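Long-range contacts in peptidase M14, carboxypeptidase A (Thermoplasmatales archaeon SCGC AB-540-F20, PDB 4XED), which is probably a zinc carboxypeptidase of the M14 family, seen here through its calcium-binding PKD domain, a beta-sandwich module likely to serve in binding rather than catalysis: residues Asp32-Ile38 / Lys81-Asn85; Pro7-Val12 / Val76-Lys81; Ile42-Phe48 / Phe64-Trp68. One frame throughout, in Å; residues are numbered along the deposited sequence.

How the contacts relate
Contacts 1 and 3 lie on opposite sides of the chain's centre, about 24 Å apart between centres, and contact 2 fills the buried middle. Contacts 1 and 2 both use strand 72-82, share Lys81 and touch through Pro7, which packs on Ile38 and lies beside Asp32. Contact 3 meets contact 2 where Val76 packs on Trp68 and where Arg77 NE forms a 2.8 Å salt bridge to Glu43 OE1. Their chemistry follows their place: acidic side chains gathered by calcium at the partly exposed end of the sandwich, small apolar side chains between the sheets, and an aromatic cluster with a His-carboxylate bond at the other end.

Contact 1 (Asp32-Ile38 / Lys81-Asn85); sequences DPNGDNI and KDILN. With CA (calcium ion), chain B.
Asp82, in its p rotamer (chi1 63°), brings its carboxylate against those of Asp32 and Asp36, its OD2 lying 3.3 Å from both Asp32 OD2 and Asp36 OD2. Calcium makes this crowding of acids tolerable: it is bound by Asp82 OD2 at 2.4 Å, Asp36 OD2 at 2.3 Å, Asn34 OD1 at 2.5 Å and both carboxylate oxygens of Asp32 (OD1 2.6 Å, OD2 2.4 Å), while Asn4 and Asp5 complete the site; Asp82 OD1 accepts from Tyr86 N. Residues 32-35 form a type I turn, closed by Gly35 N to Asp32 O (2.9 Å); Asp32, chi1 t, adds an Asx turn, its OD1 accepting from Asn34 N at 2.8 Å. The ion thus joins the loop between the sandwich's two sheets to the end of strand 72-82, where a second type I turn, Asp82-Asn85, begins. Ile38 and Asp82 have their CA atoms 4.3 Å apart, with a CA-H...O contact from Ile38 CA to Lys81 O at 3.2 Å. Ile83 CD1 packs 3.8 Å from Asn37 CB.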
loop_
_atom_site.group_PDB
_atom_site.type_symbol
_atom_site.label_atom_id
_atom_site.label_comp_id
_atom_site.label_asym_id
_atom_site.label_seq_id
_atom_site.Cartn_x
_atom_site.Cartn_y
_atom_site.Cartn_z
ATOM N N ASP A 32 6.813 10.440 7.097
ATOM C CA ASP A 32 7.579 11.438 6.380
ATOM C C ASP A 32 8.580 12.066 7.344
ATOM O O ASP A 32 8.192 12.425 8.448
ATOM C CB ASP A 32 6.617 12.480 5.794
ATOM C CG ASP A 32 7.337 13.562 4.998
ATOM O OD1 ASP A 32 7.823 14.543 5.625
ATOM O OD2 ASP A 32 7.472 13.432 3.752
ATOM N N PRO A 33 9.847 12.258 6.922
ATOM C CA PRO A 33 10.873 12.765 7.840
ATOM C C PRO A 33 10.599 14.154 8.358
ATOM O O PRO A 33 11.159 14.521 9.392
ATOM C CB PRO A 33 12.140 12.772 6.983
ATOM C CG PRO A 33 11.925 11.747 5.949
ATOM C CD PRO A 33 10.447 11.799 5.652
ATOM N N ASN A 34 9.775 14.906 7.640
ATOM C CA ASN A 34 9.444 16.273 8.017
ATOM C C ASN A 34 8.123 16.348 8.750
ATOM O O ASN A 34 7.669 17.445 9.100
ATOM C CB ASN A 34 9.386 17.151 6.770
ATOM C CG ASN A 34 10.522 16.872 5.812
ATOM O OD1 ASN A 34 10.342 16.323 4.733
ATOM N ND2 ASN A 34 11.722 17.242 6.221
ATOM N N GLY A 35 7.498 15.186 8.954
ATOM C CA GLY A 35 6.195 15.094 9.594
ATOM C C GLY A 35 5.020 15.462 8.705
ATOM O O GLY A 35 3.903 15.642 9.196
ATOM N N ASP A 36 5.261 15.553 7.396
ATOM C CA ASP A 36 4.241 15.972 6.446
ATOM C C ASP A 36 3.133 14.932 6.337
ATOM O O ASP A 36 3.372 13.736 6.466
ATOM C CB ASP A 36 4.850 16.114 5.057
ATOM C CG ASP A 36 5.944 17.167 4.986
ATOM O OD1 ASP A 36 5.902 18.161 5.751
ATOM O OD2 ASP A 36 6.830 17.028 4.124
ATOM N N ASN A 37 1.914 15.402 6.079
ATOM C CA ASN A 37 0.848 14.527 5.641
ATOM C C ASN A 37 1.224 13.886 4.323
ATOM O O ASN A 37 1.996 14.462 3.532
ATOM C CB ASN A 37 -0.442 15.307 5.450
ATOM C CG ASN A 37 -1.066 15.766 6.740
ATOM O OD1 ASN A 37 -0.733 15.316 7.836
ATOM N ND2 ASN A 37 -1.998 16.686 6.610
ATOM N N ILE A 38 0.725 12.675 4.094
ATOM C CA ILE A 38 1.033 11.951 2.853
ATOM C C ILE A 38 -0.189 11.259 2.247
ATOM O O ILE A 38 -1.173 10.974 2.938
ATOM C CB ILE A 38 2.198 10.886 2.998
ATOM C CG1 ILE A 38 1.766 9.593 3.726
ATOM C CG2 ILE A 38 3.418 11.513 3.658
ATOM C CD1 ILE A 38 1.519 9.726 5.195
ATOM N N LYS A 81 3.537 9.909 -1.184
ATOM C CA LYS A 81 4.101 11.203 -1.519
ATOM C C LYS A 81 3.586 12.213 -0.526
ATOM O O LYS A 81 2.476 12.120 -0.014
ATOM C CB LYS A 81 3.776 11.625 -2.941
ATOM C CG LYS A 81 2.365 12.087 -3.159
ATOM C CD LYS A 81 2.125 12.419 -4.639
ATOM C CE LYS A 81 0.685 12.748 -4.866
ATOM N NZ LYS A 81 0.426 13.152 -6.276
ATOM N N ASP A 82 4.422 13.177 -0.214
ATOM C CA ASP A 82 3.996 14.205 0.696
ATOM C C ASP A 82 3.214 15.321 -0.011
ATOM O O ASP A 82 2.904 15.217 -1.171
ATOM C CB ASP A 82 5.198 14.734 1.492
ATOM C CG ASP A 82 6.280 15.397 0.649
ATOM O OD1 ASP A 82 6.053 15.770 -0.512
ATOM O OD2 ASP A 82 7.383 15.593 1.208
ATOM N N ILE A 83 2.891 16.394 0.718
ATOM C CA ILE A 83 2.059 17.463 0.204
ATOM C C ILE A 83 2.758 18.205 -0.920
ATOM O O ILE A 83 2.092 18.727 -1.814
ATOM C CB ILE A 83 1.654 18.441 1.341
ATOM C CG1 ILE A 83 0.909 17.671 2.431
ATOM C CG2 ILE A 83 0.821 19.598 0.821
ATOM C CD1 ILE A 83 -0.234 16.752 1.917
ATOM N N LEU A 84 4.087 18.236 -0.892
ATOM C CA LEU A 84 4.901 18.785 -1.976
ATOM C C LEU A 84 5.152 17.810 -3.132
ATOM O O LEU A 84 5.912 18.106 -4.052
ATOM C CB LEU A 84 6.229 19.295 -1.405
ATOM C CG LEU A 84 6.102 20.551 -0.522
ATOM C CD1 LEU A 84 7.352 20.770 0.291
ATOM C CD2 LEU A 84 5.762 21.827 -1.312
ATOM N N ASN A 85 4.496 16.657 -3.088
ATOM C CA ASN A 85 4.517 15.683 -4.174
ATOM C C ASN A 85 5.848 14.974 -4.379
ATOM O O ASN A 85 6.076 14.394 -5.443
ATOM C CB ASN A 85 3.935 16.285 -5.458
ATOM C CG ASN A 85 2.502 16.678 -5.269
ATOM O OD1 ASN A 85 1.687 15.863 -4.853
ATOM N ND2 ASN A 85 2.191 17.943 -5.526
HETATM CA CA CA B . 8.480 15.596 3.306
HETATM O O HOH W 1 5.127 18.034 1.887
#

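Contact 2 (Pro7-Val12 / Val76-Lys81); sequences PNIPNV and VRAKAK. With EDO (1,2-ethanediol), chain C.
Pro7 opens the segment with its ring turned toward the strand, CB 4.0 Å from Ala80 CB and CG 3.8 Å from the carbonyl carbon C of Lys81. Asn8 and Ile9 point away, and the extended backbone returns at Pro10, whose CB lies 4.1 Å from Ala78 CB and whose CG lies 4.0 Å from Ala80 CB; its CD rests 3.5 Å from Ala78 O. Asn11 again points away. At Val12 (chi1 t) the strand 11-13 has begun, and CG1 meets Val76 CG1 at 4.2 Å while CG2 meets Ala78 CB at 4.0 Å. The two segments run nearly antiparallel, 162° apart end to end, with CA pairs Pro7-Lys81 at 6.1 Å and Pro10-Lys79 at 5.9 Å. No hydrogen bond joins them: this is face-to-face packing in a beta-sandwich, in which the alanines let the proline rings come close. Arg77, Lys79 and Lys81 point away, and Lys79 NZ makes a salt bridge to Glu87 and a 2.8 Å hydrogen bond to O1 of a 1,2-ethanediol, probably from crystallisation. Segment 7-12 pairs with the backbone of Val29 and Thr31, whereas strand 72-82 runs between strands 38-43 and 91-97, with Phe28 of strand 24-29 also covering Val12 and Ala78.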
loop_
_atom_site.group_PDB
_atom_site.type_symbol
_atom_site.label_atom_id
_atom_site.label_comp_id
_atom_site.label_asym_id
_atom_site.label_seq_id
_atom_site.Cartn_x
_atom_site.Cartn_y
_atom_site.Cartn_z
ATOM N N PRO A 7 8.736 10.902 1.658
ATOM C CA PRO A 7 8.387 9.920 2.673
ATOM C C PRO A 7 9.285 8.702 2.592
ATOM O O PRO A 7 9.869 8.373 1.538
ATOM C CB PRO A 7 6.945 9.533 2.314
ATOM C CG PRO A 7 6.411 10.683 1.542
ATOM C CD PRO A 7 7.597 11.184 0.757
ATOM N N ASN A 8 9.381 8.033 3.736
ATOM C CA ASN A 8 9.993 6.721 3.781
ATOM C C ASN A 8 9.182 5.707 2.988
ATOM O O ASN A 8 8.007 5.909 2.681
ATOM C CB ASN A 8 10.191 6.332 5.230
ATOM C CG ASN A 8 11.204 7.216 5.884
ATOM O OD1 ASN A 8 12.310 7.359 5.383
ATOM N ND2 ASN A 8 10.812 7.893 6.942
ATOM N N ILE A 9 9.799 4.599 2.652
ATOM C CA ILE A 9 9.116 3.581 1.900
ATOM C C ILE A 9 8.029 2.945 2.769
ATOM O O ILE A 9 8.291 2.513 3.912
ATOM C CB ILE A 9 10.121 2.500 1.495
ATOM C CG1 ILE A 9 11.206 3.090 0.613
ATOM C CG2 ILE A 9 9.436 1.413 0.758
ATOM C CD1 ILE A 9 12.354 2.149 0.288
ATOM N N PRO A 10 6.804 2.807 2.227
ATOM C CA PRO A 10 5.762 2.197 3.047
ATOM C C PRO A 10 5.976 0.739 3.372
ATOM O O PRO A 10 6.598 -0.011 2.614
ATOM C CB PRO A 10 4.500 2.368 2.193
ATOM C CG PRO A 10 4.789 3.592 1.344
ATOM C CD PRO A 10 6.228 3.457 1.024
ATOM N N ASN A 11 5.397 0.359 4.500
ATOM C CA ASN A 11 5.282 -1.024 4.914
ATOM C C ASN A 11 3.856 -1.515 4.646
ATOM O O ASN A 11 2.893 -0.789 4.867
ATOM C CB ASN A 11 5.595 -1.139 6.404
ATOM C CG ASN A 11 7.029 -0.874 6.721
ATOM O OD1 ASN A 11 7.885 -1.746 6.534
ATOM N ND2 ASN A 11 7.332 0.367 7.089
ATOM N N VAL A 12 3.755 -2.784 4.227
ATOM C CA VAL A 12 2.497 -3.464 3.939
ATOM C C VAL A 12 2.467 -4.824 4.633
ATOM O O VAL A 12 3.326 -5.651 4.336
ATOM C CB VAL A 12 2.329 -3.727 2.407
ATOM C CG1 VAL A 12 0.965 -4.342 2.126
ATOM C CG2 VAL A 12 2.613 -2.483 1.572
ATOM N N VAL A 76 1.520 -6.888 -4.281
ATOM C CA VAL A 76 0.900 -5.694 -3.741
ATOM C C VAL A 76 2.037 -4.687 -3.491
ATOM O O VAL A 76 3.058 -5.044 -2.887
ATOM C CB VAL A 76 0.169 -5.996 -2.434
ATOM C CG1 VAL A 76 -0.381 -4.745 -1.805
ATOM C CG2 VAL A 76 -0.923 -7.028 -2.677
ATOM N N ARG A 77 1.884 -3.457 -3.963
ATOM C CA ARG A 77 2.921 -2.446 -3.774
ATOM C C ARG A 77 2.286 -1.161 -3.287
ATOM O O ARG A 77 1.139 -0.832 -3.642
ATOM C CB ARG A 77 3.698 -2.182 -5.072
ATOM C CG ARG A 77 4.276 -3.432 -5.701
ATOM C CD ARG A 77 5.424 -3.064 -6.630
ATOM N NE ARG A 77 5.007 -2.190 -7.712
ATOM C CZ ARG A 77 5.840 -1.572 -8.535
ATOM N NH1 ARG A 77 7.155 -1.739 -8.434
ATOM N NH2 ARG A 77 5.356 -0.818 -9.489
ATOM N N ALA A 78 3.043 -0.418 -2.477
ATOM C CA ALA A 78 2.593 0.878 -2.015
ATOM C C ALA A 78 3.738 1.860 -1.989
ATOM O O ALA A 78 4.826 1.557 -1.528
ATOM C CB ALA A 78 1.961 0.776 -0.643
ATOM N N LYS A 79 3.470 3.063 -2.490
ATOM C CA LYS A 79 4.386 4.213 -2.360
ATOM C C LYS A 79 3.600 5.384 -1.766
ATOM O O LYS A 79 2.363 5.332 -1.701
ATOM C CB LYS A 79 5.050 4.569 -3.689
ATOM C CG LYS A 79 4.093 5.039 -4.752
ATOM C CD LYS A 79 4.804 5.436 -6.050
ATOM C CE LYS A 79 3.775 5.639 -7.186
ATOM N NZ LYS A 79 4.433 6.234 -8.411
ATOM N N ALA A 80 4.316 6.404 -1.304
ATOM C CA ALA A 80 3.654 7.526 -0.671
ATOM C C ALA A 80 4.287 8.809 -1.213
ATOM O O ALA A 80 5.456 8.846 -1.617
ATOM C CB ALA A 80 3.822 7.470 0.826
ATOM N N LYS A 81 3.537 9.909 -1.184
ATOM C CA LYS A 81 4.101 11.203 -1.519
ATOM C C LYS A 81 3.586 12.213 -0.526
ATOM O O LYS A 81 2.476 12.120 -0.014
ATOM C CB LYS A 81 3.776 11.625 -2.941
ATOM C CG LYS A 81 2.365 12.087 -3.159
ATOM C CD LYS A 81 2.125 12.419 -4.639
ATOM C CE LYS A 81 0.685 12.748 -4.866
ATOM N NZ LYS A 81 0.426 13.152 -6.276
HETATM C C1 EDO C . 1.928 5.769 -11.026
HETATM O O1 EDO C . 2.368 6.821 -10.181
HETATM C C2 EDO C . 2.671 4.506 -10.627
HETATM O O2 EDO C . 2.697 3.602 -11.741
#

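Contact 3 (Ile42-Phe48 / Phe64-Trp68); sequences IEWGDGF and FSHTW
His66 NE2 donates to Asp46 OD2 at 2.8 Å, almost straight (178°), and Trp68 NE1 donates to the backbone Trp44 O at 3.0 Å. Asp46, chi1 p, also closes an Asx turn, its OD1 accepting from Phe48 N at 3.1 Å, and Trp44 N bonds Phe48 O at 3.0 Å; the tight loop after strand 38-43 presents this carboxylate to residues 64-68. Gly45 and Gly47 have positive phi (89° and 101°), at which a CB would clash with the preceding carbonyl. His66 (chi1 t) lies flat over Trp44 (chi1 m) in an offset stack, the His66 ring and the five-membered ring of Trp44 having centroids 3.7 Å apart and planes at 2°. CH-pi contacts reinforce it: His66 CB sits 3.5 Å from the centroid of the Trp44 six-membered ring, and Trp44 CB 3.7 Å from that of the His66 ring. Trp44 CE3 lies 4.1 Å from Trp68 CZ2, and Trp44 CZ2 lies 4.0 Å from Phe64 CB. Ile42 CD1 packs on Phe64 CD2 at 3.7 Å. The nearest CA pairs, Trp44-His66 at 7.7 Å and Asp46-Trp68 at 7.6 Å, put side chains between segments from the two sheets of the sandwich. Trp44 NE1 bonds Glu50, and Trp68 stacks on Tyr74. Bonded to Asp46 and stacked on Trp44, the imidazole is fixed in direction and plane, so polar and aromatic forces both tie the sheets here.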
loop_
_atom_site.group_PDB
_atom_site.type_symbol
_atom_site.label_atom_id
_atom_site.label_comp_id
_atom_site.label_asym_id
_atom_site.label_seq_id
_atom_site.Cartn_x
_atom_site.Cartn_y
_atom_site.Cartn_z
ATOM N N ILE A 42 -1.403 2.632 -4.129
ATOM C CA ILE A 42 -1.381 1.191 -3.904
ATOM C C ILE A 42 -1.720 0.475 -5.215
ATOM O O ILE A 42 -2.713 0.804 -5.877
ATOM C CB ILE A 42 -2.391 0.805 -2.821
ATOM C CG1 ILE A 42 -2.030 1.497 -1.492
ATOM C CG2 ILE A 42 -2.520 -0.712 -2.681
ATOM C CD1 ILE A 42 -3.130 1.423 -0.472
ATOM N N GLU A 43 -0.918 -0.538 -5.545
ATOM C CA GLU A 43 -1.206 -1.512 -6.603
ATOM C C GLU A 43 -1.568 -2.827 -5.937
ATOM O O GLU A 43 -0.821 -3.322 -5.093
ATOM C CB GLU A 43 0.018 -1.749 -7.476
ATOM C CG GLU A 43 0.464 -0.571 -8.272
ATOM C CD GLU A 43 1.749 -0.833 -9.028
ATOM O OE1 GLU A 43 2.452 -1.835 -8.736
ATOM O OE2 GLU A 43 2.058 -0.037 -9.934
ATOM N N TRP A 44 -2.716 -3.397 -6.269
ATOM C CA TRP A 44 -3.089 -4.692 -5.717
ATOM C C TRP A 44 -2.495 -5.878 -6.508
ATOM O O TRP A 44 -2.669 -7.042 -6.135
ATOM C CB TRP A 44 -4.614 -4.832 -5.650
ATOM C CG TRP A 44 -5.250 -3.876 -4.674
ATOM C CD1 TRP A 44 -6.042 -2.817 -4.961
ATOM C CD2 TRP A 44 -5.136 -3.910 -3.247
ATOM N NE1 TRP A 44 -6.431 -2.174 -3.812
ATOM C CE2 TRP A 44 -5.886 -2.827 -2.741
ATOM C CE3 TRP A 44 -4.466 -4.752 -2.334
ATOM C CZ2 TRP A 44 -6.022 -2.592 -1.363
ATOM C CZ3 TRP A 44 -4.578 -4.506 -0.979
ATOM C CH2 TRP A 44 -5.345 -3.431 -0.510
ATOM N N GLY A 45 -1.805 -5.584 -7.608
ATOM C CA GLY A 45 -1.108 -6.582 -8.396
ATOM C C GLY A 45 -1.938 -7.223 -9.492
ATOM O O GLY A 45 -1.414 -8.040 -10.262
ATOM N N ASP A 46 -3.218 -6.858 -9.561
ATOM C CA ASP A 46 -4.187 -7.442 -10.473
ATOM C C ASP A 46 -4.744 -6.410 -11.436
ATOM O O ASP A 46 -5.706 -6.687 -12.128
ATOM C CB ASP A 46 -5.331 -8.087 -9.677
ATOM C CG ASP A 46 -6.007 -7.136 -8.725
ATOM O OD1 ASP A 46 -5.656 -5.934 -8.686
ATOM O OD2 ASP A 46 -6.945 -7.603 -8.022
ATOM N N GLY A 47 -4.130 -5.228 -11.477
ATOM C CA GLY A 47 -4.594 -4.110 -12.299
ATOM C C GLY A 47 -5.363 -3.045 -11.529
ATOM O O GLY A 47 -5.486 -1.930 -12.005
ATOM N N PHE A 48 -5.885 -3.380 -10.349
ATOM C CA PHE A 48 -6.612 -2.418 -9.521
ATOM C C PHE A 48 -5.627 -1.630 -8.664
ATOM O O PHE A 48 -4.555 -2.121 -8.265
ATOM C CB PHE A 48 -7.664 -3.151 -8.654
ATOM C CG PHE A 48 -8.744 -3.793 -9.454
ATOM C CD1 PHE A 48 -9.664 -3.004 -10.136
ATOM C CD2 PHE A 48 -8.837 -5.180 -9.567
ATOM C CE1 PHE A 48 -10.669 -3.586 -10.898
ATOM C CE2 PHE A 48 -9.832 -5.767 -10.345
ATOM C CZ PHE A 48 -10.749 -4.964 -10.994
ATOM N N PHE A 64 -6.752 -1.291 4.398
ATOM C CA PHE A 64 -7.634 -1.477 3.251
ATOM C C PHE A 64 -7.755 -2.936 2.910
ATOM O O PHE A 64 -6.773 -3.668 2.988
ATOM C CB PHE A 64 -7.096 -0.736 2.043
ATOM C CG PHE A 64 -6.962 0.726 2.255
ATOM C CD1 PHE A 64 -8.064 1.519 2.555
ATOM C CD2 PHE A 64 -5.724 1.307 2.159
ATOM C CE1 PHE A 64 -7.916 2.881 2.758
ATOM C CE2 PHE A 64 -5.565 2.647 2.350
ATOM C CZ PHE A 64 -6.661 3.445 2.660
ATOM N N SER A 65 -8.961 -3.349 2.529
ATOM C CA SER A 65 -9.204 -4.724 2.162
ATOM C C SER A 65 -9.244 -4.905 0.646
ATOM O O SER A 65 -9.466 -3.953 -0.097
ATOM C CB SER A 65 -10.492 -5.221 2.804
ATOM O OG SER A 65 -11.621 -4.470 2.403
ATOM N N HIS A 66 -9.024 -6.128 0.199
ATOM C CA HIS A 66 -9.068 -6.451 -1.217
ATOM C C HIS A 66 -9.460 -7.909 -1.343
ATOM O O HIS A 66 -9.253 -8.699 -0.419
ATOM C CB HIS A 66 -7.732 -6.156 -1.908
ATOM C CG HIS A 66 -7.813 -6.160 -3.404
ATOM N ND1 HIS A 66 -8.501 -5.192 -4.110
ATOM C CD2 HIS A 66 -7.304 -7.010 -4.332
ATOM C CE1 HIS A 66 -8.416 -5.454 -5.406
ATOM N NE2 HIS A 66 -7.670 -6.536 -5.567
ATOM N N THR A 67 -10.029 -8.224 -2.500
ATOM C CA THR A 67 -10.396 -9.589 -2.873
ATOM C C THR A 67 -9.826 -9.851 -4.267
ATOM O O THR A 67 -9.947 -8.990 -5.148
ATOM C CB THR A 67 -11.948 -9.758 -2.907
ATOM O OG1 THR A 67 -12.496 -9.319 -1.663
ATOM C CG2 THR A 67 -12.329 -11.164 -3.115
ATOM N N TRP A 68 -9.177 -10.991 -4.459
ATOM C CA TRP A 68 -8.695 -11.402 -5.779
ATOM C C TRP A 68 -9.612 -12.512 -6.307
ATOM O O TRP A 68 -9.918 -13.471 -5.594
ATOM C CB TRP A 68 -7.260 -11.914 -5.697
ATOM C CG TRP A 68 -6.233 -10.854 -5.361
ATOM C CD1 TRP A 68 -5.492 -10.139 -6.261
ATOM C CD2 TRP A 68 -5.822 -10.401 -4.065
ATOM N NE1 TRP A 68 -4.640 -9.278 -5.618
ATOM C CE2 TRP A 68 -4.823 -9.415 -4.268
ATOM C CE3 TRP A 68 -6.197 -10.712 -2.757
ATOM C CZ2 TRP A 68 -4.209 -8.731 -3.208
ATOM C CZ3 TRP A 68 -5.574 -10.047 -1.722
ATOM C CH2 TRP A 68 -4.587 -9.081 -1.959
#